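Local atomic coordinates of putative transcription regulator (Lactobacillus plantarum, PDB entry 3K69), a protein that probably binds DNA through a winged helix-turn-helix domain and regulates transcription as a dimer, as in the Rrf2 family of regulators. Residues A[152-155]-A[156-159]; A[71-74]-A[75-78]. One frame throughout, in Å; residues are numbered along the deposited sequence.

Contact 1. Residues A[152-155]-A[156-159]; sequences TFLQ and HEQD
Thr152 and His156 stand side by side on the C-terminal helix 152-160, one turn apart and pointing the same way. Thr152 CG2 rests 3.7 Å from His156 NE2, because chi1 of -71° sets the methyl anti to the backbone N and lets OG1 bond to the carbonyl of His149, a suitable task for a threonine in the first turn. The Thr152 carbonyl O accepts His156 N at 3.0 Å, with His156 CD2 close beside it. Phe153, a large apolar ring suited to a buried place, turns to the dimer interface, where it packs on Leu123 of the second subunit and meets Phe138 of its own chain edge-to-face; its O receives Glu157 N. Leu154 lies against Asp122 of the second subunit. The Leu154 carbonyl O takes Gln158 N at 3.1 Å. A water also donates to that O and to Glu157 OE1, and accepts from Gln158 NE2 at 2.7 Å. Gln155, exposed, is long and flexible enough to fold along the helix: bent at chi2, it brings NE2 to 2.7 Å from Asp159 OD1. Asp159 OD1 lies close to the plane of the Gln155 amide, although the carboxylate as a whole is turned from it; the N-H comes in from above the carboxylate plane, 42° out of it, and the bond is bent (144°). Asp159 N closes the turn on Gln155 O at 2.8 Å. Glu157 OE2 forms a salt bridge with Arg129 of the second subunit, so with water on OE1 both carboxylate oxygens have partners, an arrangement that would probably favour the charged form.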
ATOM      1  N   THR A 152      12.412  -4.492  17.578  1.00 19.64           N
ATOM      2  CA  THR A 152      11.242  -4.377  18.476  1.00 21.04           C
ATOM      3  C   THR A 152       9.913  -4.584  17.716  1.00 20.32           C
ATOM      4  O   THR A 152       9.035  -5.279  18.177  1.00 18.11           O
ATOM      5  CB  THR A 152      11.278  -3.002  19.228  1.00 22.93           C
ATOM      6  OG1 THR A 152      12.340  -3.015  20.197  1.00 21.73           O
ATOM      7  CG2 THR A 152       9.971  -2.697  19.925  1.00 25.42           C
ATOM      8  N   PHE A 153       9.773  -3.996  16.536  1.00 17.58           N
ATOM      9  CA  PHE A 153       8.587  -4.248  15.710  1.00 17.91           C
ATOM     10  C   PHE A 153       8.518  -5.678  15.236  1.00 18.20           C
ATOM     11  O   PHE A 153       7.423  -6.240  15.167  1.00 16.34           O
ATOM     12  CB  PHE A 153       8.488  -3.278  14.513  1.00 18.40           C
ATOM     13  CG  PHE A 153       8.160  -1.891  14.913  1.00 15.84           C
ATOM     14  CD1 PHE A 153       6.944  -1.599  15.530  1.00 13.86           C
ATOM     15  CD2 PHE A 153       9.026  -0.840  14.622  1.00 23.49           C
ATOM     16  CE1 PHE A 153       6.645  -0.299  15.926  1.00 20.34           C
ATOM     17  CE2 PHE A 153       8.714   0.459  14.999  1.00 17.16           C
ATOM     18  CZ  PHE A 153       7.527   0.730  15.642  1.00 23.11           C
ATOM     19  N   LEU A 154       9.672  -6.263  14.923  1.00 18.60           N
ATOM     20  CA  LEU A 154       9.717  -7.644  14.449  1.00 18.08           C
ATOM     21  C   LEU A 154       9.288  -8.610  15.552  1.00 17.46           C
ATOM     22  O   LEU A 154       8.562  -9.552  15.291  1.00 19.54           O
ATOM     23  CB  LEU A 154      11.095  -8.025  13.893  1.00 18.59           C
ATOM     24  CG  LEU A 154      11.545  -7.309  12.610  1.00 17.84           C
ATOM     25  CD1 LEU A 154      13.014  -7.633  12.257  1.00 16.52           C
ATOM     26  CD2 LEU A 154      10.569  -7.611  11.423  1.00 15.91           C
ATOM     27  N   GLN A 155       9.736  -8.341  16.779  1.00 17.42           N
ATOM     28  CA  GLN A 155       9.341  -9.115  17.957  1.00 20.22           C
ATOM     29  C   GLN A 155       7.847  -8.986  18.263  1.00 20.13           C
ATOM     30  O   GLN A 155       7.189  -9.984  18.517  1.00 23.21           O
ATOM     31  CB  GLN A 155      10.192  -8.727  19.160  1.00 18.36           C
ATOM     32  CG  GLN A 155      10.011  -9.631  20.374  1.00 28.50           C
ATOM     33  CD  GLN A 155      10.295 -11.098  20.073  1.00 32.26           C
ATOM     34  OE1 GLN A 155      11.434 -11.475  19.765  1.00 39.97           O
ATOM     35  NE2 GLN A 155       9.258 -11.934  20.154  1.00 31.29           N
ATOM     36  N   HIS A 156       7.302  -7.781  18.191  1.00 17.80           N
ATOM     37  CA  HIS A 156       5.842  -7.573  18.329  1.00 19.86           C
ATOM     38  C   HIS A 156       5.046  -8.439  17.313  1.00 20.31           C
ATOM     39  O   HIS A 156       4.020  -9.014  17.645  1.00 19.49           O
ATOM     40  CB  HIS A 156       5.462  -6.092  18.106  1.00 20.78           C
ATOM     41  CG  HIS A 156       5.832  -5.146  19.222  1.00 30.64           C
ATOM     42  ND1 HIS A 156       5.614  -5.419  20.559  1.00 26.75           N
ATOM     43  CD2 HIS A 156       6.317  -3.873  19.181  1.00 33.48           C
ATOM     44  CE1 HIS A 156       5.983  -4.378  21.287  1.00 35.52           C
ATOM     45  NE2 HIS A 156       6.412  -3.425  20.478  1.00 27.68           N
ATOM     46  N   GLU A 157       5.510  -8.509  16.055  1.00 21.83           N
ATOM     47  CA  GLU A 157       4.884  -9.373  15.053  1.00 19.84           C
ATOM     48  C   GLU A 157       4.942 -10.856  15.478  1.00 24.95           C
ATOM     49  O   GLU A 157       3.929 -11.575  15.454  1.00 25.48           O
ATOM     50  CB  GLU A 157       5.569  -9.220  13.714  1.00 19.23           C
ATOM     51  CG  GLU A 157       4.867  -9.932  12.575  1.00 17.27           C
ATOM     52  CD  GLU A 157       5.602  -9.858  11.256  1.00 18.24           C
ATOM     53  OE1 GLU A 157       6.849  -9.902  11.237  1.00 18.51           O
ATOM     54  OE2 GLU A 157       4.925  -9.797  10.209  1.00 24.22           O
ATOM     55  N   GLN A 158       6.127 -11.320  15.843  1.00 25.00           N
ATOM     56  CA  GLN A 158       6.252 -12.697  16.363  1.00 27.68           C
ATOM     57  C   GLN A 158       5.277 -12.936  17.510  1.00 28.50           C
ATOM     58  O   GLN A 158       4.576 -13.931  17.506  1.00 30.19           O
ATOM     59  CB  GLN A 158       7.673 -13.008  16.836  1.00 26.37           C
ATOM     60  CG  GLN A 158       8.702 -13.035  15.735  1.00 32.62           C
ATOM     61  CD  GLN A 158       8.298 -13.950  14.591  1.00 42.36           C
ATOM     62  OE1 GLN A 158       8.259 -15.188  14.745  1.00 35.82           O
ATOM     63  NE2 GLN A 158       7.973 -13.350  13.439  1.00 31.68           N
ATOM     64  N   ASP A 159       5.231 -12.019  18.479  1.00 30.08           N
ATOM     65  CA  ASP A 159       4.364 -12.183  19.668  1.00 33.22           C
ATOM     66  C   ASP A 159       2.876 -12.250  19.300  1.00 36.49           C
ATOM     67  O   ASP A 159       2.100 -12.953  19.948  1.00 38.29           O
ATOM     68  CB  ASP A 159       4.578 -11.057  20.689  1.00 31.92           C
ATOM     69  CG  ASP A 159       5.981 -11.041  21.285  1.00 33.54           C
ATOM     70  OD1 ASP A 159       6.733 -12.036  21.180  1.00 41.63           O
ATOM     71  OD2 ASP A 159       6.335 -10.006  21.879  1.00 43.58           O
TER
HETATM   72  O   HOH W   1       8.697 -10.810  12.766  1.00 23.91           O

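Contact 2. Residues A[71-74]-A[75-78]; sequences DLAL and ADMN
A single turn of 3-10 helix joins Ala73 and Leu74 to Asp76 and Met77, in the loop between strand 67-69 and helix 79-86. Two i-to-i+3 bonds define it: Asp76 N gives to Ala73 O at 3.0 Å, and Met77 N to Leu74 O at 3.1 Å. In both, the donor sits well above the carbonyl plane, 58° out of it for Ala73 and 63° for Leu74, in keeping with the tight winding of a 3-10 turn. Other polar groups look outside the turn. Leu72 O accepts from Arg25 NH2, the Met77 backbone pairs with that of Met140, and Asn78, a residue well suited to an N-cap, uses OD1 to hold Asp81 N while ND2 donates to His136 O. Ala73 and Ala75, small residues, fit a surface turn, Ala75 also touching Ala141. Leu74 is buried against Ile18 and Leu19 of helix 9-22 and Met140 of helix 140-148, which explains its bulky apolar side chain. Selenomethionine Met77 also packs on Ile18 and Met140, and on Tyr57 and Leu70; its chain is extended beyond CG (chi2 176°), which carries the end back along the turn. SE thereby comes to 4.2 Å from Leu74 CD2, and the terminal CE reaches Leu72 CB at 4.1 Å.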
ATOM      1  N   ASP A  71       7.230  20.334  21.989  1.00 21.42           N
ATOM      2  CA  ASP A  71       7.033  20.379  23.419  1.00 23.22           C
ATOM      3  C   ASP A  71       5.966  19.401  23.887  1.00 23.96           C
ATOM      4  O   ASP A  71       5.495  19.516  25.008  1.00 26.66           O
ATOM      5  CB  ASP A  71       6.740  21.816  23.925  1.00 25.16           C
ATOM      6  CG  ASP A  71       5.466  22.431  23.329  1.00 32.54           C
ATOM      7  OD1 ASP A  71       4.619  21.698  22.780  1.00 29.93           O
ATOM      8  OD2 ASP A  71       5.299  23.670  23.401  1.00 38.13           O
ATOM      9  N   LEU A  72       5.611  18.428  23.058  1.00 22.35           N
ATOM     10  CA  LEU A  72       4.670  17.379  23.444  1.00 22.88           C
ATOM     11  C   LEU A  72       5.404  16.022  23.484  1.00 21.71           C
ATOM     12  O   LEU A  72       6.561  15.913  23.036  1.00 20.38           O
ATOM     13  CB  LEU A  72       3.461  17.365  22.504  1.00 21.02           C
ATOM     14  CG  LEU A  72       2.628  18.669  22.473  1.00 25.10           C
ATOM     15  CD1 LEU A  72       1.729  18.651  21.243  1.00 23.13           C
ATOM     16  CD2 LEU A  72       1.776  18.845  23.737  1.00 20.91           C
ATOM     17  N   ALA A  73       4.733  15.012  24.048  1.00 20.02           N
ATOM     18  CA  ALA A  73       5.320  13.695  24.271  1.00 17.24           C
ATOM     19  C   ALA A  73       5.082  12.803  23.075  1.00 18.06           C
ATOM     20  O   ALA A  73       3.942  12.712  22.590  1.00 13.00           O
ATOM     21  CB  ALA A  73       4.690  13.036  25.510  1.00 14.86           C
ATOM     22  N   LEU A  74       6.121  12.089  22.645  1.00 18.33           N
ATOM     23  CA  LEU A  74       6.015  11.032  21.628  1.00 18.80           C
ATOM     24  C   LEU A  74       4.989   9.960  22.010  1.00 21.04           C
ATOM     25  O   LEU A  74       4.318   9.410  21.148  1.00 18.47           O
ATOM     26  CB  LEU A  74       7.361  10.338  21.410  1.00 19.69           C
ATOM     27  CG  LEU A  74       8.605  11.115  20.932  1.00 30.81           C
ATOM     28  CD1 LEU A  74       9.604  10.174  20.199  1.00 25.65           C
ATOM     29  CD2 LEU A  74       8.290  12.301  20.066  1.00 16.13           C
ATOM     30  N   ALA A  75       4.848   9.678  23.309  1.00 18.45           N
ATOM     31  CA  ALA A  75       3.882   8.677  23.766  1.00 18.19           C
ATOM     32  C   ALA A  75       2.444   9.097  23.434  1.00 17.95           C
ATOM     33  O   ALA A  75       1.590   8.259  23.286  1.00 17.47           O
ATOM     34  CB  ALA A  75       4.060   8.345  25.269  1.00 15.95           C
ATOM     35  N   ASP A  76       2.206  10.388  23.236  1.00 19.10           N
ATOM     36  CA  ASP A  76       0.849  10.879  22.922  1.00 18.69           C
ATOM     37  C   ASP A  76       0.542  11.043  21.437  1.00 18.72           C
ATOM     38  O   ASP A  76      -0.525  11.537  21.074  1.00 18.70           O
ATOM     39  CB  ASP A  76       0.598  12.198  23.675  1.00 19.08           C
ATOM     40  CG  ASP A  76       0.721  12.017  25.197  1.00 18.57           C
ATOM     41  OD1 ASP A  76       0.124  11.060  25.708  1.00 22.31           O
ATOM     42  OD2 ASP A  76       1.386  12.818  25.874  1.00 24.11           O
HETATM   43  N   MSE A  77       1.470  10.606  20.594  1.00 15.95           N
HETATM   44  CA  MSE A  77       1.342  10.640  19.139  1.00 17.83           C
HETATM   45  C   MSE A  77       1.151   9.242  18.594  1.00 18.50           C
HETATM   46  O   MSE A  77       2.115   8.488  18.437  1.00 15.95           O
HETATM   47  CB  MSE A  77       2.584  11.226  18.525  1.00 16.68           C
HETATM   48  CG  MSE A  77       2.886  12.576  19.076  1.00 22.78           C
HETATM   49 SE   MSE A  77       4.558  13.295  18.366  0.75 25.02          SE
HETATM   50  CE  MSE A  77       4.571  14.943  19.437  1.00 22.37           C
ATOM     51  N   ASN A  78      -0.108   8.892  18.356  1.00 19.18           N
ATOM     52  CA  ASN A  78      -0.427   7.649  17.691  1.00 18.36           C
ATOM     53  C   ASN A  78       0.168   7.599  16.286  1.00 15.83           C
ATOM     54  O   ASN A  78      -0.035   8.507  15.458  1.00 15.36           O
ATOM     55  CB  ASN A  78      -1.951   7.442  17.602  1.00 17.79           C
ATOM     56  CG  ASN A  78      -2.304   6.058  17.140  1.00 19.08           C
ATOM     57  OD1 ASN A  78      -2.379   5.810  15.932  1.00 17.43           O
ATOM     58  ND2 ASN A  78      -2.446   5.114  18.087  1.00 14.70           N
TER

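Contact 2 comes first along the chain, in the loop that leads from strand 67-69 into helix 79-86; contact 1 follows on the last helix, 152-160. Their centres lie 22 Å apart, and their nearest atoms stay about 10 Å from each other without touching. Helix 140-148 bridges them in sequence and space: residues 71-78 pack on it, and its Asp146 bonds to the backbone N of Phe153. Residues 71-78 also lean on helix 9-22, tying together the N-terminal region and the C-terminal helices. Phe153, Leu154 and Glu157 of the last helix reach the second subunit, so one contact helps build the subunit while the other takes part in joining two.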